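Side-chain contacts in galactose mutarotase-like protein (Clostridium acetobutylicum, PDB 3OS7), which probably binds carbohydrate and may act as an aldose 1-epimerase of the galactose mutarotase type: residues 314-318 / 319-323; 322-325 / 326-330; 231-235 / 236-240. One frame throughout, in Å; residues are numbered along the deposited sequence.

Contact 1: residues 314-318 / 319-323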
ATOM      1  N   LEU A 314      -3.791 -20.380 -12.717  1.00 20.59           N
ATOM      2  CA  LEU A 314      -5.123 -19.835 -12.652  1.00 21.60           C
ATOM      3  C   LEU A 314      -5.280 -18.907 -13.834  1.00 22.88           C
ATOM      4  O   LEU A 314      -4.300 -18.329 -14.309  1.00 21.56           O
ATOM      5  CB  LEU A 314      -5.295 -18.992 -11.405  1.00 21.55           C
ATOM      6  CG  LEU A 314      -5.150 -19.685 -10.041  1.00 22.49           C
ATOM      7  CD1 LEU A 314      -5.056 -18.638  -8.944  1.00 18.26           C
ATOM      8  CD2 LEU A 314      -6.315 -20.645  -9.800  1.00 21.30           C
ATOM      9  N   ASP A 315      -6.513 -18.710 -14.283  1.00 17.71           N
ATOM     10  CA  ASP A 315      -6.721 -17.738 -15.332  0.60 19.33           C
ATOM     11  C   ASP A 315      -6.508 -16.311 -14.789  1.00 18.15           C
ATOM     12  O   ASP A 315      -6.615 -16.044 -13.578  1.00 16.84           O
ATOM     13  CB  ASP A 315      -8.068 -17.953 -16.051  0.60 19.87           C
ATOM     14  CG  ASP A 315      -9.269 -17.592 -15.222  0.60 25.96           C
ATOM     15  OD1 ASP A 315      -9.230 -16.557 -14.528  0.60 30.27           O
ATOM     16  OD2 ASP A 315     -10.287 -18.331 -15.319  0.60 32.93           O
ATOM     17  N   ARG A 316      -6.182 -15.404 -15.692  1.00 18.34           N
ATOM     18  CA  ARG A 316      -5.921 -14.027 -15.342  1.00 19.46           C
ATOM     19  C   ARG A 316      -7.111 -13.320 -14.706  1.00 19.30           C
ATOM     20  O   ARG A 316      -6.937 -12.418 -13.877  1.00 19.15           O
ATOM     21  CB  ARG A 316      -5.425 -13.252 -16.574  1.00 22.18           C
ATOM     22  CG  ARG A 316      -4.042 -13.702 -17.021  1.00 25.51           C
ATOM     23  CD  ARG A 316      -3.324 -12.702 -17.913  1.00 25.50           C
ATOM     24  NE  ARG A 316      -2.150 -13.362 -18.480  1.00 37.13           N
ATOM     25  CZ  ARG A 316      -1.344 -12.843 -19.401  1.00 32.66           C
ATOM     26  NH1 ARG A 316      -1.563 -11.628 -19.873  1.00 35.09           N
ATOM     27  NH2 ARG A 316      -0.309 -13.561 -19.839  1.00 38.52           N
ATOM     28  N   SER A 317      -8.326 -13.704 -15.086  1.00 20.24           N
ATOM     29  CA  SER A 317      -9.506 -13.122 -14.470  1.00 19.83           C
ATOM     30  C   SER A 317      -9.540 -13.438 -12.980  1.00 20.61           C
ATOM     31  O   SER A 317     -10.038 -12.640 -12.216  1.00 24.04           O
ATOM     32  CB  SER A 317     -10.801 -13.607 -15.136  1.00 23.64           C
ATOM     33  OG  SER A 317     -10.953 -14.996 -14.958  1.00 25.66           O
ATOM     34  N   VAL A 318      -9.009 -14.590 -12.580  1.00 18.34           N
ATOM     35  CA  VAL A 318      -8.911 -14.952 -11.156  1.00 17.20           C
ATOM     36  C   VAL A 318      -7.629 -14.395 -10.484  1.00 16.52           C
ATOM     37  O   VAL A 318      -7.689 -13.848  -9.380  1.00 17.29           O
ATOM     38  CB  VAL A 318      -8.967 -16.483 -10.970  1.00 17.64           C
ATOM     39  CG1 VAL A 318      -8.700 -16.891  -9.527  1.00 17.94           C
ATOM     40  CG2 VAL A 318     -10.319 -16.998 -11.416  1.00 18.12           C
ATOM     41  N   SER A 319      -6.484 -14.586 -11.125  1.00 13.93           N
ATOM     42  CA  SER A 319      -5.197 -14.210 -10.527  1.00 14.75           C
ATOM     43  C   SER A 319      -5.030 -12.697 -10.444  1.00 15.08           C
ATOM     44  O   SER A 319      -4.389 -12.212  -9.536  1.00 15.84           O
ATOM     45  CB  SER A 319      -4.025 -14.814 -11.299  1.00 17.38           C
ATOM     46  OG  SER A 319      -3.743 -14.102 -12.489  1.00 14.95           O
ATOM     47  N   GLY A 320      -5.577 -11.972 -11.419  1.00 13.24           N
ATOM     48  CA  GLY A 320      -5.409 -10.531 -11.535  1.00 14.35           C
ATOM     49  C   GLY A 320      -4.133 -10.070 -12.223  1.00 15.32           C
ATOM     50  O   GLY A 320      -3.877  -8.849 -12.330  1.00 16.77           O
ATOM     51  N   PHE A 321      -3.302 -11.021 -12.680  1.00 14.97           N
ATOM     52  CA  PHE A 321      -2.101 -10.681 -13.405  1.00 14.66           C
ATOM     53  C   PHE A 321      -2.523  -9.959 -14.672  1.00 16.23           C
ATOM     54  O   PHE A 321      -3.484 -10.358 -15.322  1.00 17.18           O
ATOM     55  CB  PHE A 321      -1.324 -11.939 -13.747  1.00 15.11           C
ATOM     56  CG  PHE A 321      -0.089 -11.676 -14.523  1.00 16.84           C
ATOM     57  CD1 PHE A 321       0.934 -10.956 -13.965  1.00 15.75           C
ATOM     58  CD2 PHE A 321       0.039 -12.124 -15.836  1.00 22.01           C
ATOM     59  CE1 PHE A 321       2.104 -10.693 -14.701  1.00 21.26           C
ATOM     60  CE2 PHE A 321       1.204 -11.890 -16.550  1.00 25.61           C
ATOM     61  CZ  PHE A 321       2.234 -11.176 -15.966  1.00 19.97           C
ATOM     62  N   LYS A 322      -1.812  -8.893 -14.993  1.00 16.60           N
ATOM     63  CA  LYS A 322      -2.118  -8.041 -16.130  1.00 18.87           C
ATOM     64  C   LYS A 322      -0.822  -7.725 -16.854  1.00 19.36           C
ATOM     65  O   LYS A 322       0.289  -7.892 -16.341  1.00 17.19           O
ATOM     66  CB  LYS A 322      -2.781  -6.720 -15.661  1.00 21.64           C
ATOM     67  CG  LYS A 322      -4.165  -6.877 -15.045  1.00 29.08           C
ATOM     68  CD  LYS A 322      -4.830  -5.547 -14.709  1.00 37.93           C
ATOM     69  CE  LYS A 322      -5.861  -5.160 -15.750  1.00 46.85           C
ATOM     70  NZ  LYS A 322      -5.300  -5.128 -17.123  1.00 49.55           N
ATOM     71  N   THR A 323      -0.967  -7.276 -18.086  1.00 17.79           N
ATOM     72  CA  THR A 323       0.163  -6.706 -18.778  1.00 17.71           C
ATOM     73  C   THR A 323      -0.299  -5.388 -19.375  1.00 18.80           C
ATOM     74  O   THR A 323      -1.509  -5.162 -19.565  1.00 15.73           O
ATOM     75  CB  THR A 323       0.660  -7.635 -19.864  1.00 19.08           C
ATOM     76  OG1 THR A 323      -0.361  -7.791 -20.842  1.00 26.26           O
ATOM     77  CG2 THR A 323       1.014  -9.000 -19.284  1.00 21.65           C
TER
HETATM   78  O   HOH W   1      -2.981 -15.760 -14.286  1.00 22.92           O
HETATM   79  O   HOH W   2      -6.025  -9.967 -14.985  1.00 28.07           O
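Asp315 O is gripped by two backbone donors at the head of a short helix. Ser319 N reaches it across four residues at 2.9 Å in a nearly straight bond (169°), and Val318 N comes to the same oxygen from one residue earlier. Asp315 itself stands at the N-cap; its side chain is modelled in two conformers, so the capping bond from Val318 N to OD1 is less certain. At the far end Gly320 N closes on Arg316 O at 2.8 Å. Here the chain leaves helical geometry with a positive phi at Gly320.

The long side chain of Arg316 runs beside Phe321, both pointing the same way. Its extended run from CG to NE lifts the guanidinium alongside the ring, whose plane is turned 81° against it. The phenyl edge therefore faces the flat cation: Phe321 CD2 lies over one guanidinium face, offset toward its rim and 3.6 Å from Arg316 NE, while Arg316 NH2 lies in the plane of the ring. Farther along, Arg316 NH1 touches Thr323 CG2 at 3.7 Å; the hydroxyl of Thr323 is held by Glu177. Leu90 of strand 82-90 packs against all three side chains.

Ser319 OG, placed between the backbone N and the carbonyl carbon of its own residue (chi1 78°), accepts from Phe321 N at 3.1 Å. A water 2.6 Å from Ser319 OG ties this buried hydroxyl to Leu314 O, and a second water donates to both Arg316 O and Phe321 O. The arrangement is that of an N-capped single helical turn, ended by a glycine and followed by an ST turn, which hands the chain over to strand 322-324 of the galactose mutarotase-like beta fold.

Contact 2: residues 322-325 / 326-330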
ATOM      1  N   LYS A 322      -1.812  -8.893 -14.993  1.00 16.60           N
ATOM      2  CA  LYS A 322      -2.118  -8.041 -16.130  1.00 18.87           C
ATOM      3  C   LYS A 322      -0.822  -7.725 -16.854  1.00 19.36           C
ATOM      4  O   LYS A 322       0.289  -7.892 -16.341  1.00 17.19           O
ATOM      5  CB  LYS A 322      -2.781  -6.720 -15.661  1.00 21.64           C
ATOM      6  CG  LYS A 322      -4.165  -6.877 -15.045  1.00 29.08           C
ATOM      7  CD  LYS A 322      -4.830  -5.547 -14.709  1.00 37.93           C
ATOM      8  CE  LYS A 322      -5.861  -5.160 -15.750  1.00 46.85           C
ATOM      9  NZ  LYS A 322      -5.300  -5.128 -17.123  1.00 49.55           N
ATOM     10  N   THR A 323      -0.967  -7.276 -18.086  1.00 17.79           N
ATOM     11  CA  THR A 323       0.163  -6.706 -18.778  1.00 17.71           C
ATOM     12  C   THR A 323      -0.299  -5.388 -19.375  1.00 18.80           C
ATOM     13  O   THR A 323      -1.509  -5.162 -19.565  1.00 15.73           O
ATOM     14  CB  THR A 323       0.660  -7.635 -19.864  1.00 19.08           C
ATOM     15  OG1 THR A 323      -0.361  -7.791 -20.842  1.00 26.26           O
ATOM     16  CG2 THR A 323       1.014  -9.000 -19.284  1.00 21.65           C
ATOM     17  N   LEU A 324       0.653  -4.499 -19.619  1.00 17.50           N
ATOM     18  CA  LEU A 324       0.390  -3.259 -20.313  1.00 16.59           C
ATOM     19  C   LEU A 324       1.027  -3.290 -21.707  1.00 17.83           C
ATOM     20  O   LEU A 324       2.191  -3.620 -21.870  1.00 16.57           O
ATOM     21  CB  LEU A 324       0.946  -2.080 -19.529  1.00 16.35           C
ATOM     22  CG  LEU A 324       0.272  -1.721 -18.212  1.00 21.17           C
ATOM     23  CD1 LEU A 324       1.009  -0.535 -17.589  1.00 19.12           C
ATOM     24  CD2 LEU A 324      -1.183  -1.397 -18.480  1.00 21.65           C
ATOM     25  N   LYS A 325       0.225  -2.959 -22.710  1.00 17.13           N
ATOM     26  CA  LYS A 325       0.734  -2.789 -24.056  1.00 18.69           C
ATOM     27  C   LYS A 325       1.542  -1.467 -24.090  1.00 15.38           C
ATOM     28  O   LYS A 325       1.483  -0.652 -23.147  1.00 17.49           O
ATOM     29  CB  LYS A 325      -0.450  -2.821 -25.053  1.00 20.38           C
ATOM     30  CG  LYS A 325      -1.154  -4.179 -25.150  1.00 25.23           C
ATOM     31  CD  LYS A 325      -2.253  -4.141 -26.227  1.00 43.08           C
ATOM     32  CE  LYS A 325      -2.919  -5.504 -26.459  1.00 44.16           C
ATOM     33  NZ  LYS A 325      -3.796  -5.913 -25.319  1.00 48.77           N
ATOM     34  N   PRO A 326       2.335  -1.253 -25.149  1.00 18.61           N
ATOM     35  CA  PRO A 326       3.116  -0.024 -25.272  1.00 15.48           C
ATOM     36  C   PRO A 326       2.254   1.219 -25.163  1.00 15.39           C
ATOM     37  O   PRO A 326       1.215   1.312 -25.835  1.00 18.62           O
ATOM     38  CB  PRO A 326       3.804  -0.180 -26.647  1.00 17.86           C
ATOM     39  CG  PRO A 326       3.952  -1.669 -26.769  1.00 17.35           C
ATOM     40  CD  PRO A 326       2.674  -2.218 -26.213  1.00 18.70           C
ATOM     41  N   ASN A 327       2.661   2.105 -24.240  1.00 15.77           N
ATOM     42  CA  ASN A 327       1.995   3.360 -23.915  1.00 16.12           C
ATOM     43  C   ASN A 327       0.650   3.219 -23.243  1.00 16.63           C
ATOM     44  O   ASN A 327      -0.046   4.217 -23.055  1.00 19.51           O
ATOM     45  CB  ASN A 327       1.870   4.302 -25.132  1.00 17.80           C
ATOM     46  CG  ASN A 327       1.852   5.774 -24.716  1.00 17.93           C
ATOM     47  OD1 ASN A 327       2.710   6.207 -23.962  1.00 20.47           O
ATOM     48  ND2 ASN A 327       0.863   6.548 -25.215  1.00 16.60           N
ATOM     49  N   GLU A 328       0.288   1.997 -22.871  1.00 16.44           N
ATOM     50  CA  GLU A 328      -0.906   1.760 -22.059  1.00 17.12           C
ATOM     51  C   GLU A 328      -0.605   2.058 -20.601  1.00 17.19           C
ATOM     52  O   GLU A 328       0.537   1.880 -20.134  1.00 17.11           O
ATOM     53  CB  GLU A 328      -1.380   0.328 -22.197  1.00 17.41           C
ATOM     54  CG  GLU A 328      -2.774   0.100 -21.667  1.00 22.23           C
ATOM     55  CD  GLU A 328      -3.238  -1.347 -21.761  1.00 30.91           C
ATOM     56  OE1 GLU A 328      -2.453  -2.237 -22.150  1.00 21.36           O
ATOM     57  OE2 GLU A 328      -4.420  -1.584 -21.433  1.00 28.93           O
ATOM     58  N   SER A 329      -1.638   2.491 -19.880  1.00 17.04           N
ATOM     59  CA  SER A 329      -1.496   2.740 -18.453  1.00 17.05           C
ATOM     60  C   SER A 329      -2.472   1.944 -17.602  1.00 18.15           C
ATOM     61  O   SER A 329      -3.482   1.444 -18.090  1.00 17.55           O
ATOM     62  CB  SER A 329      -1.647   4.246 -18.154  1.00 17.72           C
ATOM     63  OG  SER A 329      -2.992   4.672 -18.280  1.00 21.93           O
ATOM     64  N   TRP A 330      -2.122   1.833 -16.325  1.00 16.20           N
ATOM     65  CA  TRP A 330      -2.978   1.275 -15.272  1.00 14.20           C
ATOM     66  C   TRP A 330      -3.099   2.363 -14.206  1.00 13.71           C
ATOM     67  O   TRP A 330      -2.129   3.093 -13.947  1.00 15.41           O
ATOM     68  CB  TRP A 330      -2.320   0.016 -14.653  1.00 15.06           C
ATOM     69  CG  TRP A 330      -3.044  -0.479 -13.373  1.00 15.10           C
ATOM     70  CD1 TRP A 330      -4.014  -1.432 -13.300  1.00 18.17           C
ATOM     71  CD2 TRP A 330      -2.829  -0.023 -12.033  1.00 15.69           C
ATOM     72  NE1 TRP A 330      -4.412  -1.597 -12.002  1.00 17.62           N
ATOM     73  CE2 TRP A 330      -3.702  -0.741 -11.204  1.00 16.06           C
ATOM     74  CE3 TRP A 330      -1.956   0.893 -11.452  1.00 15.80           C
ATOM     75  CZ2 TRP A 330      -3.758  -0.533  -9.833  1.00 15.60           C
ATOM     76  CZ3 TRP A 330      -2.008   1.096 -10.099  1.00 14.88           C
ATOM     77  CH2 TRP A 330      -2.908   0.402  -9.305  1.00 15.28           C
TER
HETATM   78  O   HOH W   3      -4.089  -3.803 -19.256  1.00 36.97           O
HETATM   79  O   HOH W   4      -3.398  -4.698 -22.340  1.00 39.32           O
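Glu328 and Lys325 set their side chains obliquely across one another at the tip of a turn. With CG anti to the backbone N of Glu328 (chi1 -166°) and the chain straight beyond it, the carboxylate is carried back to the preceding strand, where OE1 uses its anti lone pair to accept from Lys325 N at 2.8 Å, nearly in line with the N-H (169°). The Lys325 chain bends at its last torsion, and Lys325 NZ stays 5.0 Å from Glu328 OE1, without direct charge contact. A water accepts from Lys325 NZ and lies 2.6 Å from Glu328 OE1, to which it can donate; another lies within bonding reach of Thr323 O and Glu328 OE2, where several acceptors compete for its protons.

Leu324 serves as the apolar counterpart. Its CD2 lies 3.9 Å from Glu328 CG and also meets Trp330 CB, while Met178 and Leu180 of strand 178-189 pack on it too. Glu328 N returns to Lys325 O at 2.9 Å. With Pro326 extended at the first corner and Asn327 at positive phi at the second, this bond closes a type II beta turn from Lys325 to Glu328, joining strand 322-324 to strand 329-340.

Contact 3: residues 231-235 / 236-240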
ATOM      1  N   LYS A 231     -13.926 -14.999   9.776  1.00 14.88           N
ATOM      2  CA  LYS A 231     -15.291 -14.543   9.596  1.00 16.38           C
ATOM      3  C   LYS A 231     -15.537 -13.197  10.215  1.00 17.31           C
ATOM      4  O   LYS A 231     -16.388 -12.449   9.744  1.00 18.57           O
ATOM      5  CB  LYS A 231     -16.270 -15.565  10.179  1.00 17.15           C
ATOM      6  CG  LYS A 231     -16.218 -16.884   9.424  1.00 21.15           C
ATOM      7  CD  LYS A 231     -17.399 -17.808   9.818  1.00 33.38           C
ATOM      8  CE  LYS A 231     -17.201 -19.218   9.276  1.00 46.25           C
ATOM      9  NZ  LYS A 231     -18.245 -20.206   9.713  1.00 56.23           N
ATOM     10  N   GLU A 232     -14.761 -12.862  11.251  1.00 15.27           N
ATOM     11  CA  GLU A 232     -14.935 -11.602  11.966  1.00 14.42           C
ATOM     12  C   GLU A 232     -14.512 -10.388  11.133  1.00 13.25           C
ATOM     13  O   GLU A 232     -14.936  -9.266  11.400  1.00 14.27           O
ATOM     14  CB  GLU A 232     -14.128 -11.603  13.260  1.00 15.14           C
ATOM     15  CG  GLU A 232     -14.507 -12.698  14.317  1.00 21.98           C
ATOM     16  CD  GLU A 232     -13.409 -12.815  15.451  1.00 43.16           C
ATOM     17  OE1 GLU A 232     -12.859 -11.771  15.921  1.00 42.20           O
ATOM     18  OE2 GLU A 232     -13.089 -13.954  15.869  1.00 52.46           O
ATOM     19  N   TYR A 233     -13.679 -10.598  10.128  1.00 12.78           N
ATOM     20  CA  TYR A 233     -13.355  -9.482   9.241  1.00 12.00           C
ATOM     21  C   TYR A 233     -14.606  -8.873   8.593  1.00 13.59           C
ATOM     22  O   TYR A 233     -14.588  -7.708   8.243  1.00 14.12           O
ATOM     23  CB  TYR A 233     -12.335  -9.862   8.169  1.00 13.41           C
ATOM     24  CG  TYR A 233     -10.934 -10.102   8.664  1.00 12.62           C
ATOM     25  CD1 TYR A 233     -10.193  -9.078   9.258  1.00 15.07           C
ATOM     26  CD2 TYR A 233     -10.324 -11.339   8.491  1.00 14.23           C
ATOM     27  CE1 TYR A 233      -8.907  -9.297   9.681  1.00 14.57           C
ATOM     28  CE2 TYR A 233      -9.024 -11.564   8.931  1.00 15.46           C
ATOM     29  CZ  TYR A 233      -8.330 -10.540   9.512  1.00 14.89           C
ATOM     30  OH  TYR A 233      -7.038 -10.724   9.946  1.00 15.67           O
ATOM     31  N   LEU A 234     -15.656  -9.683   8.408  1.00 13.97           N
ATOM     32  CA  LEU A 234     -16.907  -9.252   7.783  1.00 14.56           C
ATOM     33  C   LEU A 234     -18.008  -8.901   8.790  1.00 19.18           C
ATOM     34  O   LEU A 234     -19.085  -8.425   8.390  1.00 18.97           O
ATOM     35  CB  LEU A 234     -17.422 -10.339   6.874  1.00 14.02           C
ATOM     36  CG  LEU A 234     -16.588 -10.671   5.641  1.00 12.78           C
ATOM     37  CD1 LEU A 234     -17.088 -12.031   5.016  1.00 16.13           C
ATOM     38  CD2 LEU A 234     -16.590  -9.523   4.632  1.00 13.50           C
ATOM     39  N   GLU A 235     -17.749  -9.128  10.071  1.00 19.14           N
ATOM     40  CA  GLU A 235     -18.781  -8.905  11.104  0.50 20.12           C
ATOM     41  C   GLU A 235     -18.292  -7.917  12.138  1.00 18.87           C
ATOM     42  O   GLU A 235     -18.323  -6.741  11.858  1.00 19.13           O
ATOM     43  CB  GLU A 235     -19.273 -10.218  11.700  0.50 21.66           C
ATOM     44  CG  GLU A 235     -20.092 -11.054  10.690  0.50 24.96           C
ATOM     45  CD  GLU A 235     -21.310 -10.328  10.098  0.50 30.47           C
ATOM     46  OE1 GLU A 235     -22.005  -9.581  10.822  0.50 31.19           O
ATOM     47  OE2 GLU A 235     -21.587 -10.527   8.892  0.50 36.94           O
ATOM     48  N   ASN A 236     -17.822  -8.330  13.308  1.00 19.20           N
ATOM     49  CA  ASN A 236     -17.463  -7.356  14.322  1.00 21.32           C
ATOM     50  C   ASN A 236     -16.002  -6.907  14.315  1.00 20.94           C
ATOM     51  O   ASN A 236     -15.637  -6.006  15.044  1.00 21.18           O
ATOM     52  CB  ASN A 236     -17.872  -7.847  15.706  1.00 27.48           C
ATOM     53  CG  ASN A 236     -19.388  -7.887  15.889  1.00 28.67           C
ATOM     54  OD1 ASN A 236     -19.936  -8.917  16.216  1.00 36.20           O
ATOM     55  ND2 ASN A 236     -20.056  -6.756  15.657  1.00 35.06           N
ATOM     56  N   GLY A 237     -15.180  -7.518  13.472  1.00 17.98           N
ATOM     57  CA  GLY A 237     -13.789  -7.115  13.342  1.00 15.32           C
ATOM     58  C   GLY A 237     -12.853  -7.995  14.148  1.00 16.50           C
ATOM     59  O   GLY A 237     -13.231  -8.536  15.196  1.00 15.94           O
ATOM     60  N   VAL A 238     -11.625  -8.148  13.640  1.00 15.82           N
ATOM     61  CA  VAL A 238     -10.588  -8.964  14.260  1.00 15.31           C
ATOM     62  C   VAL A 238      -9.754  -8.080  15.217  1.00 14.85           C
ATOM     63  O   VAL A 238      -9.367  -6.975  14.864  1.00 14.82           O
ATOM     64  CB  VAL A 238      -9.702  -9.613  13.196  1.00 17.93           C
ATOM     65  CG1 VAL A 238      -8.453 -10.225  13.814  1.00 19.39           C
ATOM     66  CG2 VAL A 238     -10.500 -10.694  12.407  1.00 19.07           C
ATOM     67  N   ALA A 239      -9.492  -8.580  16.431  1.00 15.44           N
ATOM     68  CA  ALA A 239      -8.610  -7.884  17.402  1.00 17.67           C
ATOM     69  C   ALA A 239      -7.197  -8.159  16.942  1.00 19.35           C
ATOM     70  O   ALA A 239      -6.582  -9.155  17.306  1.00 19.63           O
ATOM     71  CB  ALA A 239      -8.838  -8.407  18.837  1.00 19.84           C
ATOM     72  N   VAL A 240      -6.698  -7.277  16.096  1.00 19.55           N
ATOM     73  CA  VAL A 240      -5.476  -7.516  15.342  1.00 20.41           C
ATOM     74  C   VAL A 240      -4.239  -7.619  16.230  1.00 21.04           C
ATOM     75  O   VAL A 240      -3.267  -8.219  15.842  1.00 22.56           O
ATOM     76  CB  VAL A 240      -5.288  -6.422  14.259  1.00 22.04           C
ATOM     77  CG1 VAL A 240      -5.163  -5.040  14.888  1.00 19.38           C
ATOM     78  CG2 VAL A 240      -4.104  -6.698  13.376  1.00 24.46           C
TER
HETATM   79  O   HOH W   5     -10.408 -11.215  16.968  1.00 24.32           O
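One face of the Tyr233 ring is covered by a methyl of Val238: CG2 sits over the ring centre, 3.5 Å from the centroid and 12° off the normal, a CH-pi contact. It packs inside a pi-turn, Gly237 N to Glu232 O, between strands 222-224 and 246-256, where 231-234 coil like a helix without forming a regular one. The two side chains cross obliquely, and Val238 CB leans on the Tyr233 CE1 corner of the ring, at 3.6 Å. The ring of Phe249 meets that of Tyr233 at a steep angle, and Ile205 and Ile207 of strand 201-213 add apolar packing, so the phenol is buried between loop and strands.

The first torsion of Val238 explains the fit. CG2 lies anti to the carbonyl carbon, which directs it at the ring, whereas CG1, anti to the backbone N (chi1 168°), passes near the hydroxyl end of the tyrosine. The same CG2 touches Glu232 CB at 3.8 Å, bringing the aliphatic base of the glutamate into the cluster.

The backbone is folded back by Glu232 O, which accepts from Gly237 N at 2.7 Å and from Glu235 N at 3.1 Å, the two donors arriving from opposite faces of the carbonyl plane. The Gly237 bond is markedly bent, and the backbone angles of this residue are ones that a bare glycine can take without pressing a CB on the preceding carbonyl. From there the chain runs beside strand 201-213, where Val238 bonds through its backbone to Val203, and turns again in an inverse gamma turn centred on Ala239. A water links the glutamate to the backbone beyond the pi-turn: it donates to Glu232 OE1 at 2.7 Å and accepts from Ala239 N at 2.8 Å.

Following the chain from the N terminus, contact 3 comes first, folding back the loop between strands 222-224 and 246-256 and laying it against strand 201-213. It is complete before the other two begin, and lies about 17 Å from contact 1 and about 21 Å from contact 2 at the nearest atoms. Contact 1 then turns the chain from helix 316-319 into strand 322-324. Contact 2 takes over on that strand, sharing Lys322 and Thr323, and turns the chain into strand 329-340. These two run in succession without crossing; strand 322-324 pairs with strand 178-189, whereas strand 329-340 pairs with strands 163-172 and 273-279.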